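Hypothetical protein yfcE (Escherichia coli, PDB 1SU1) is of unknown function but belongs to the calcineurin-like phosphoesterase superfamily and binds zinc ions. Local coordinates at residues H35-L38 with P39-E42; E46-Q50 with S51-W55; N85-A88 with H89-I92; H131-G134 with P135-P139; S191-L195 with N196-I200. One frame throughout, in Å; residues are numbered along the deposited sequence.

Overall arrangement
Contacts 1 to 5 follow one another in series along the chain, and each is a local turn or cap. Contacts 1 and 2 lie at the start of helix 38-51 and around its end, centres about 17 Å apart. Contact 3 leads from helix 77-85 into strand 91-93 and touches contact 2 through F48 and W55, centres about 12 Å apart. Contact 5 links strands 189-194 and 200-205 and packs on helix 38-51 through L195, which touches A40 and L47. Contact 4 lies across the chain's centre from contact 1, about 26 Å between centres. Contacts 2, 3 and 5 are thus turns into or between strands of the six-stranded mixed sheet, while contact 1 brings H35 to the zinc ion.

Contact 1 (H35-L38 with P39-E42); sequences HGSL and PATE. With ZN (zinc ion), chain F.
The carboxylate of E42 presents one face to the isobutyl group of L38. L38 CD1 sits over that face, 3.7 Å from E42 CD. E42 OE2 also makes a salt bridge with R83, which probably helps to hold the group there. The other flat group is the H35 imidazole. It uses its edge at both nitrogens: NE2 binds the zinc ion at 2.2 Å, and ND1 is hydrogen-bonded to N64 O. Its ring also meets that of H153, the planes at about 60°.

S37 is the N-cap of helix 38-51. Its carbonyl oxygen takes two bonds from T41, which approach from opposite faces of the carbonyl plane. T41 N donates to S37 O at 3.1 Å and T41 OG1 at 2.8 Å. The threonine hydroxyl is placed beside its own backbone N (chi1 -58°), and this turns it back toward the start of the helix. The next helical bond runs from E42 N to L38 O, 2.9 Å long and nearly straight. S37 OG is hydrogen-bonded to E73 O, and it lies 3.5 Å from A40 CB. P39 CD lies close against L38 CB, 3.4 Å, as its ring closes on the peptide N next to L38. T41 and L38 also touch V80 of helix 77-85.

H35 shares its zinc ion with D33 and H153. D33, I34, H35 and G36 form the Asp-x-His-Gly motif of calcineurin-like metallophosphoesterases, here running straight into an N-capped helix.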
# COMPACT_ATOMS: atom_id res chain seq x y z
N HIS A 35 -2.36 21.55 5.51
CA HIS A 35 -3.04 21.10 6.72
C HIS A 35 -4.42 21.70 6.99
O HIS A 35 -4.80 21.92 8.14
CB HIS A 35 -2.15 21.34 7.94
CG HIS A 35 -0.96 20.43 8.02
ND1 HIS A 35 -1.07 19.08 8.28
CD2 HIS A 35 0.36 20.68 7.91
CE1 HIS A 35 0.14 18.54 8.33
NE2 HIS A 35 1.02 19.49 8.11
N GLY A 36 -5.18 21.96 5.93
CA GLY A 36 -6.53 22.49 6.11
C GLY A 36 -6.70 24.00 6.33
O GLY A 36 -7.82 24.44 6.57
N SER A 37 -5.62 24.77 6.27
CA SER A 37 -5.69 26.23 6.45
C SER A 37 -6.33 26.93 5.26
O SER A 37 -5.73 27.02 4.19
CB SER A 37 -4.29 26.80 6.67
OG SER A 37 -4.33 28.20 6.87
N LEU A 38 -7.56 27.42 5.43
CA LEU A 38 -8.24 28.11 4.33
C LEU A 38 -7.55 29.42 3.90
O LEU A 38 -7.44 29.70 2.70
CB LEU A 38 -9.70 28.39 4.71
CG LEU A 38 -10.54 29.20 3.71
CD1 LEU A 38 -10.47 28.55 2.33
CD2 LEU A 38 -11.98 29.26 4.19
N PRO A 39 -7.07 30.23 4.86
CA PRO A 39 -6.40 31.49 4.47
C PRO A 39 -5.16 31.23 3.62
O PRO A 39 -4.95 31.87 2.58
CB PRO A 39 -6.05 32.14 5.82
CG PRO A 39 -7.11 31.61 6.74
CD PRO A 39 -7.22 30.15 6.32
N ALA A 40 -4.32 30.29 4.06
CA ALA A 40 -3.12 29.97 3.30
C ALA A 40 -3.52 29.51 1.90
O ALA A 40 -2.89 29.88 0.91
CB ALA A 40 -2.33 28.88 4.02
N THR A 41 -4.59 28.73 1.81
CA THR A 41 -5.08 28.21 0.52
C THR A 41 -5.55 29.30 -0.44
O THR A 41 -5.23 29.30 -1.63
CB THR A 41 -6.25 27.21 0.72
OG1 THR A 41 -5.80 26.13 1.55
CG2 THR A 41 -6.74 26.67 -0.60
N GLU A 42 -6.35 30.24 0.07
CA GLU A 42 -6.83 31.31 -0.81
C GLU A 42 -5.68 32.17 -1.32
O GLU A 42 -5.68 32.57 -2.48
CB GLU A 42 -7.91 32.12 -0.09
CG GLU A 42 -9.24 31.36 -0.14
CD GLU A 42 -10.32 31.92 0.75
OE1 GLU A 42 -10.00 32.57 1.77
OE2 GLU A 42 -11.52 31.68 0.45
ZN ZN F . 3.06 18.77 7.62

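Contact 2 (E46-Q50 with S51-W55); sequences ELFAQ and SGAQW
S51 is bonded back to L47 and F48 in the last turn before the chain leaves helical geometry at G52. S51 N donates to L47 O at 2.9 Å. It also reaches F48 O at 3.1 Å, from well above that carbonyl plane. S51 OG gives F48 O a second bond, 2.8 Å long and close to the plane. The hydroxyl stands between the backbone N and the carbonyl carbon (chi1 75°), where it can face back to F48 and forward to A53. A53 N donates to S51 OG at 2.9 Å, which makes an ST turn. G52 lies inside this turn and has a positive phi of 80°. S51 O accepts a bond from K27 NZ.

The apolar contact is made by F48. Its ring reaches the departing chain obliquely, with CE1 4.0 Å from A53 CB. The same F48 CE1 also touches the backbone, 3.7 Å from W55 C.

Q54 and W55 pack on E121 and R124 of the second subunit. L47 meets L195 and Q198, and F48 meets V87. Both L47 and F48 pack on M29 of strand 27-31, and the exit leads directly into strand 55-58.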
# COMPACT_ATOMS: atom_id res chain seq x y z
N GLU A 46 -4.31 32.78 -5.17
CA GLU A 46 -4.30 34.08 -5.85
C GLU A 46 -2.90 34.26 -6.45
O GLU A 46 -2.75 34.76 -7.56
CB GLU A 46 -4.66 35.24 -4.90
CG GLU A 46 -3.51 35.87 -4.10
CD GLU A 46 -3.91 37.20 -3.44
OE1 GLU A 46 -4.67 37.19 -2.45
OE2 GLU A 46 -3.45 38.25 -3.92
N LEU A 47 -1.88 33.82 -5.72
CA LEU A 47 -0.51 33.91 -6.21
C LEU A 47 -0.33 33.01 -7.43
O LEU A 47 0.32 33.39 -8.41
CB LEU A 47 0.48 33.53 -5.11
CG LEU A 47 0.60 34.55 -3.97
CD1 LEU A 47 1.45 34.01 -2.85
CD2 LEU A 47 1.20 35.84 -4.52
N PHE A 48 -0.91 31.81 -7.38
CA PHE A 48 -0.79 30.89 -8.50
C PHE A 48 -1.38 31.51 -9.76
O PHE A 48 -0.77 31.48 -10.83
CB PHE A 48 -1.51 29.56 -8.22
CG PHE A 48 -1.48 28.60 -9.38
CD1 PHE A 48 -0.27 28.20 -9.94
CD2 PHE A 48 -2.66 28.12 -9.93
CE1 PHE A 48 -0.23 27.33 -11.03
CE2 PHE A 48 -2.64 27.25 -11.02
CZ PHE A 48 -1.42 26.86 -11.57
N ALA A 49 -2.58 32.07 -9.63
CA ALA A 49 -3.25 32.69 -10.77
C ALA A 49 -2.45 33.84 -11.39
O ALA A 49 -2.63 34.16 -12.56
CB ALA A 49 -4.63 33.19 -10.35
N GLN A 50 -1.56 34.45 -10.61
CA GLN A 50 -0.76 35.58 -11.11
C GLN A 50 0.63 35.17 -11.61
O GLN A 50 1.27 35.90 -12.38
CB GLN A 50 -0.58 36.64 -10.01
CG GLN A 50 -1.87 37.04 -9.33
CD GLN A 50 -1.65 38.05 -8.21
OE1 GLN A 50 -0.59 38.10 -7.59
NE2 GLN A 50 -2.68 38.84 -7.93
N SER A 51 1.09 34.00 -11.15
CA SER A 51 2.42 33.49 -11.48
C SER A 51 2.72 33.17 -12.94
O SER A 51 3.84 33.34 -13.39
CB SER A 51 2.69 32.21 -10.67
OG SER A 51 1.95 31.13 -11.21
N GLY A 52 1.73 32.68 -13.66
CA GLY A 52 1.97 32.29 -15.04
C GLY A 52 2.62 30.90 -15.05
O GLY A 52 3.12 30.45 -16.08
N ALA A 53 2.64 30.23 -13.90
CA ALA A 53 3.24 28.89 -13.80
C ALA A 53 2.41 27.85 -14.54
O ALA A 53 1.18 27.91 -14.57
CB ALA A 53 3.37 28.48 -12.33
N GLN A 54 3.09 26.88 -15.14
CA GLN A 54 2.42 25.82 -15.89
C GLN A 54 1.60 24.92 -14.94
O GLN A 54 0.46 24.57 -15.25
CB GLN A 54 3.45 24.98 -16.66
CG GLN A 54 2.87 24.19 -17.84
CD GLN A 54 3.93 23.40 -18.61
OE1 GLN A 54 3.66 22.83 -19.67
NE2 GLN A 54 5.15 23.35 -18.06
N TRP A 55 2.18 24.59 -13.79
CA TRP A 55 1.49 23.73 -12.81
C TRP A 55 1.63 24.19 -11.37
O TRP A 55 2.58 24.88 -11.02
CB TRP A 55 2.04 22.29 -12.86
CG TRP A 55 2.00 21.62 -14.19
CD1 TRP A 55 2.98 21.62 -15.14
CD2 TRP A 55 0.91 20.88 -14.74
NE1 TRP A 55 2.57 20.92 -16.25
CE2 TRP A 55 1.30 20.45 -16.03
CE3 TRP A 55 -0.35 20.52 -14.26
CZ2 TRP A 55 0.46 19.69 -16.85
CZ3 TRP A 55 -1.20 19.77 -15.08
CH2 TRP A 55 -0.78 19.36 -16.36
O HOH W 1 3.28 36.24 -13.88

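Contact 3 (N85-A88 with H89-I92); sequences NEVA and HKVI
V87 and A88 each turn a carbonyl back to a backbone N three residues on, K90 N to V87 O at 2.9 Å and V91 N to A88 O at 3.1 Å. A type I turn from N85 to A88 comes just before, and a short 3-10 turn at A88 and H89 carries the chain round. Water 2 donates to A88 O and to V91 O and so bridges the two ends of the last turn.

V87 spreads its two methyls over two partners. CG1 meets V91 CG2 at 4.1 Å, and CG2 meets K90 CB at 4.0 Å; in each case the side chains cross at about a right angle. V91 CG2 also lies 3.6 Å from V87 O.

This turn is the last part of a beta-alpha-beta crossover. The chain goes from strand 55-58 through helix 77-85 to the parallel strand 91-93, an outermost strand of the sheet. N85 is tied down by H108 N and L106 O. F48 of helix 38-51 packs on K90, while V91 touches I58 and F109.

H89 turns its ring back alongside E86 and V87. With chi1 at 58° its CG sits between the backbone N and the carbonyl carbon, which brings H89 CE1 to 3.8 Å from E86 O. That oxygen lies at the ring edge, in plane. K90 CG covers one face of the imidazole, offset toward the rim, 3.8 Å above the plane.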
# COMPACT_ATOMS: atom_id res chain seq x y z
N ASN A 85 -10.39 22.53 -5.79
CA ASN A 85 -11.01 21.92 -6.97
C ASN A 85 -11.26 22.87 -8.14
O ASN A 85 -11.42 22.42 -9.28
CB ASN A 85 -12.31 21.20 -6.59
CG ASN A 85 -12.04 19.86 -5.91
OD1 ASN A 85 -10.98 19.25 -6.10
ND2 ASN A 85 -12.99 19.38 -5.11
N GLU A 86 -11.30 24.17 -7.87
CA GLU A 86 -11.52 25.14 -8.95
C GLU A 86 -10.35 25.10 -9.93
O GLU A 86 -10.50 25.45 -11.10
CB GLU A 86 -11.70 26.55 -8.38
CG GLU A 86 -13.08 26.78 -7.74
CD GLU A 86 -13.16 28.06 -6.90
OE1 GLU A 86 -14.22 28.29 -6.27
OE2 GLU A 86 -12.17 28.84 -6.85
N VAL A 87 -9.19 24.64 -9.47
CA VAL A 87 -8.02 24.58 -10.34
C VAL A 87 -7.45 23.14 -10.48
O VAL A 87 -6.29 22.94 -10.83
CB VAL A 87 -6.92 25.57 -9.82
CG1 VAL A 87 -6.26 25.04 -8.56
CG2 VAL A 87 -5.92 25.85 -10.91
N ALA A 88 -8.31 22.15 -10.22
CA ALA A 88 -7.93 20.74 -10.29
C ALA A 88 -7.10 20.35 -11.52
O ALA A 88 -6.08 19.68 -11.41
CB ALA A 88 -9.18 19.86 -10.21
N HIS A 89 -7.54 20.80 -12.69
CA HIS A 89 -6.85 20.48 -13.94
C HIS A 89 -5.41 20.98 -14.05
O HIS A 89 -4.72 20.67 -15.02
CB HIS A 89 -7.66 21.01 -15.13
CG HIS A 89 -7.92 22.49 -15.08
ND1 HIS A 89 -8.57 23.10 -14.04
CD2 HIS A 89 -7.60 23.47 -15.95
CE1 HIS A 89 -8.65 24.40 -14.26
NE2 HIS A 89 -8.07 24.65 -15.42
N LYS A 90 -4.94 21.73 -13.06
CA LYS A 90 -3.57 22.22 -13.12
C LYS A 90 -2.72 21.83 -11.92
O LYS A 90 -1.62 22.37 -11.73
CB LYS A 90 -3.56 23.74 -13.30
CG LYS A 90 -4.02 24.18 -14.68
CD LYS A 90 -3.93 25.68 -14.86
CE LYS A 90 -4.20 26.06 -16.31
NZ LYS A 90 -4.22 27.54 -16.50
N VAL A 91 -3.21 20.90 -11.12
CA VAL A 91 -2.48 20.45 -9.95
C VAL A 91 -1.73 19.13 -10.17
O VAL A 91 -2.24 18.21 -10.83
CB VAL A 91 -3.41 20.25 -8.74
CG1 VAL A 91 -2.62 19.72 -7.54
CG2 VAL A 91 -4.08 21.57 -8.37
N ILE A 92 -0.52 19.07 -9.63
CA ILE A 92 0.35 17.90 -9.65
C ILE A 92 0.69 17.72 -8.17
O ILE A 92 1.37 18.57 -7.59
CB ILE A 92 1.68 18.16 -10.41
CG1 ILE A 92 1.42 18.51 -11.88
CG2 ILE A 92 2.59 16.94 -10.30
CD1 ILE A 92 0.76 17.41 -12.68
O HOH W 2 -4.24 17.85 -12.94

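Contact 4 (H131-G134 with P135-P139); sequences HLFG and PENLP
F133 and P139 face each other across the mouth of a tight turn. The turn is type I, from G134 to N137, with P135 and E136 at its corner. A single antiparallel bridge closes it, as in a minimal beta hairpin. G134 N donates to N137 O at 3.0 Å, and N137 N donates to G134 O at 2.9 Å.

The proline ring lies over one face of the phenyl ring. P139 CB sits over the middle of that face, only 12° off the ring normal, a CH-pi contact. P139 CG is closer to the ring root, 3.4 Å from F133 CG. The two side chains slide past each other in opposite directions. F133 CG is beside its own backbone N (chi1 -81°), which brings the ring alongside the returning chain. W115 meets the same ring with its plane at about 50°, and P110 of the second subunit packs on it too.

Nearer the zinc site, L132 CG covers one face of the H131 ring, over its centre. H131 NE2 is hydrogen-bonded to E101 of the third subunit, and its ring meets that of the zinc ligand H129.

At the edge of the F133 ring, in its plane, N137 O lies 3.3 Å from F133 CD1.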
# COMPACT_ATOMS: atom_id res chain seq x y z
N HIS A 131 8.20 11.86 4.16
CA HIS A 131 8.17 10.81 5.18
C HIS A 131 8.65 9.44 4.65
O HIS A 131 8.99 8.57 5.43
CB HIS A 131 6.76 10.68 5.77
CG HIS A 131 5.70 10.32 4.78
ND1 HIS A 131 5.51 11.02 3.60
CD2 HIS A 131 4.75 9.35 4.79
CE1 HIS A 131 4.48 10.50 2.95
NE2 HIS A 131 4.00 9.49 3.65
N LEU A 132 8.67 9.28 3.33
CA LEU A 132 9.12 8.04 2.69
C LEU A 132 10.58 8.24 2.29
O LEU A 132 11.47 7.50 2.70
CB LEU A 132 8.26 7.73 1.46
CG LEU A 132 6.74 7.75 1.67
CD1 LEU A 132 6.02 7.52 0.35
CD2 LEU A 132 6.33 6.71 2.70
N PHE A 133 10.82 9.25 1.46
CA PHE A 133 12.17 9.61 1.03
C PHE A 133 12.39 11.04 1.53
O PHE A 133 11.46 11.83 1.58
CB PHE A 133 12.29 9.58 -0.50
CG PHE A 133 12.49 8.20 -1.07
CD1 PHE A 133 13.57 7.42 -0.66
CD2 PHE A 133 11.61 7.70 -2.02
CE1 PHE A 133 13.77 6.15 -1.20
CE2 PHE A 133 11.80 6.43 -2.56
CZ PHE A 133 12.89 5.65 -2.15
N GLY A 134 13.63 11.36 1.89
CA GLY A 134 13.90 12.69 2.38
C GLY A 134 15.36 12.90 2.71
O GLY A 134 16.21 12.09 2.34
N PRO A 135 15.70 13.99 3.42
CA PRO A 135 17.07 14.34 3.82
C PRO A 135 17.81 13.22 4.53
O PRO A 135 19.03 13.09 4.41
CB PRO A 135 16.86 15.54 4.75
CG PRO A 135 15.63 16.16 4.21
CD PRO A 135 14.74 14.99 3.93
N GLU A 136 17.07 12.40 5.27
CA GLU A 136 17.68 11.30 6.01
C GLU A 136 17.46 9.92 5.39
O GLU A 136 17.77 8.90 6.01
CB GLU A 136 17.18 11.32 7.45
CG GLU A 136 17.55 12.61 8.15
CD GLU A 136 17.11 12.64 9.60
OE1 GLU A 136 17.31 13.69 10.25
OE2 GLU A 136 16.58 11.61 10.08
N ASN A 137 16.93 9.90 4.18
CA ASN A 137 16.70 8.67 3.43
C ASN A 137 16.58 9.05 1.97
O ASN A 137 15.48 9.09 1.40
CB ASN A 137 15.43 7.97 3.88
CG ASN A 137 15.27 6.60 3.23
OD1 ASN A 137 14.16 6.10 3.06
ND2 ASN A 137 16.40 6.00 2.85
N LEU A 138 17.72 9.34 1.36
CA LEU A 138 17.81 9.78 -0.02
C LEU A 138 17.49 8.78 -1.11
O LEU A 138 17.89 7.62 -1.05
CB LEU A 138 19.21 10.34 -0.28
CG LEU A 138 19.66 11.50 0.62
CD1 LEU A 138 21.10 11.89 0.31
CD2 LEU A 138 18.73 12.68 0.41
N PRO A 139 16.73 9.21 -2.13
CA PRO A 139 16.39 8.34 -3.24
C PRO A 139 17.68 8.29 -4.04
O PRO A 139 18.58 9.10 -3.80
CB PRO A 139 15.31 9.12 -3.99
CG PRO A 139 14.69 9.95 -2.93
CD PRO A 139 15.89 10.42 -2.15

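Contact 5 (S191-L195 with N196-I200); sequences SVIAL and NDQSI
A194 N donates to S199 O at 2.9 Å across this beta hairpin, nearly straight at 171° and in the carbonyl plane. I193 CA adds a CA-H...O contact to the same oxygen. A weak bond of 3.0 Å runs from Q198 N to A194 O and spans the loop. Q198 has positive phi (71°), and this turns the chain back toward the strand.

Next along the hairpin, I193 and I200 form an antiparallel non-hydrogen-bonded pair. Their side chains lie on the same face of the sheet, with I193 CG1 and I200 CD1 4.3 Å apart. The other branch of I193 bears on the loop: CG2 is anti to the backbone N and lies 3.5 Å from Q198 CA. Beyond it, A194 CB packs against S199 OG at 3.7 Å.

The hairpin joins strands 189-194 and 200-205 at the border of the six-stranded sheet. I193, L195 and Q198 touch Y182 of the next strand, 181-186. Q198 also packs on R43 of helix 38-51, and L195 O is hydrogen-bonded to R43 NE of that helix.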
# COMPACT_ATOMS: atom_id res chain seq x y z
N SER A 191 13.24 29.07 -5.49
CA SER A 191 13.13 30.04 -4.40
C SER A 191 12.04 29.76 -3.37
O SER A 191 10.92 29.38 -3.72
CB SER A 191 12.88 31.45 -4.97
OG SER A 191 13.88 31.83 -5.90
N VAL A 192 12.37 29.98 -2.10
CA VAL A 192 11.40 29.86 -1.02
C VAL A 192 10.96 31.32 -0.79
O VAL A 192 11.79 32.19 -0.54
CB VAL A 192 12.05 29.33 0.27
CG1 VAL A 192 10.99 29.17 1.36
CG2 VAL A 192 12.73 27.99 0.01
N ILE A 193 9.66 31.57 -0.87
CA ILE A 193 9.10 32.92 -0.75
C ILE A 193 8.06 33.08 0.35
O ILE A 193 7.14 32.26 0.47
CB ILE A 193 8.43 33.32 -2.07
CG1 ILE A 193 9.40 33.06 -3.23
CG2 ILE A 193 7.97 34.77 -2.02
CD1 ILE A 193 8.75 33.12 -4.61
N ALA A 194 8.19 34.14 1.15
CA ALA A 194 7.23 34.41 2.23
C ALA A 194 5.86 34.64 1.62
O ALA A 194 5.74 35.32 0.60
CB ALA A 194 7.66 35.62 3.04
N LEU A 195 4.83 34.04 2.22
CA LEU A 195 3.47 34.16 1.70
C LEU A 195 2.86 35.57 1.83
O LEU A 195 2.06 35.97 0.97
CB LEU A 195 2.53 33.16 2.39
CG LEU A 195 2.01 31.98 1.56
CD1 LEU A 195 0.78 31.43 2.25
CD2 LEU A 195 1.64 32.40 0.14
N ASN A 196 3.20 36.30 2.89
CA ASN A 196 2.66 37.65 3.07
C ASN A 196 3.46 38.70 2.29
O ASN A 196 2.94 39.35 1.39
CB ASN A 196 2.61 38.02 4.57
CG ASN A 196 3.89 37.67 5.31
OD1 ASN A 196 4.99 37.84 4.80
ND2 ASN A 196 3.75 37.20 6.55
N ASP A 197 4.73 38.84 2.65
CA ASP A 197 5.66 39.81 2.08
C ASP A 197 6.04 39.57 0.62
O ASP A 197 6.29 40.52 -0.13
CB ASP A 197 6.95 39.80 2.90
CG ASP A 197 7.16 41.06 3.70
OD1 ASP A 197 7.47 40.96 4.91
OD2 ASP A 197 7.01 42.16 3.13
N GLN A 198 6.12 38.30 0.24
CA GLN A 198 6.58 37.89 -1.09
C GLN A 198 8.07 38.16 -1.15
O GLN A 198 8.63 38.39 -2.22
CB GLN A 198 5.85 38.64 -2.21
CG GLN A 198 4.80 37.80 -2.91
CD GLN A 198 4.44 38.31 -4.30
OE1 GLN A 198 4.72 37.65 -5.30
NE2 GLN A 198 3.81 39.48 -4.36
N SER A 199 8.71 38.13 0.01
CA SER A 199 10.14 38.35 0.10
C SER A 199 10.86 37.00 0.06
O SER A 199 10.31 35.97 0.47
CB SER A 199 10.48 39.09 1.40
OG SER A 199 10.01 38.40 2.53
N ILE A 200 12.10 37.01 -0.45
CA ILE A 200 12.91 35.81 -0.59
C ILE A 200 13.49 35.29 0.72
O ILE A 200 14.32 35.95 1.35
CB ILE A 200 14.10 36.05 -1.54
CG1 ILE A 200 13.61 36.67 -2.86
CG2 ILE A 200 14.84 34.73 -1.77
CD1 ILE A 200 12.58 35.86 -3.61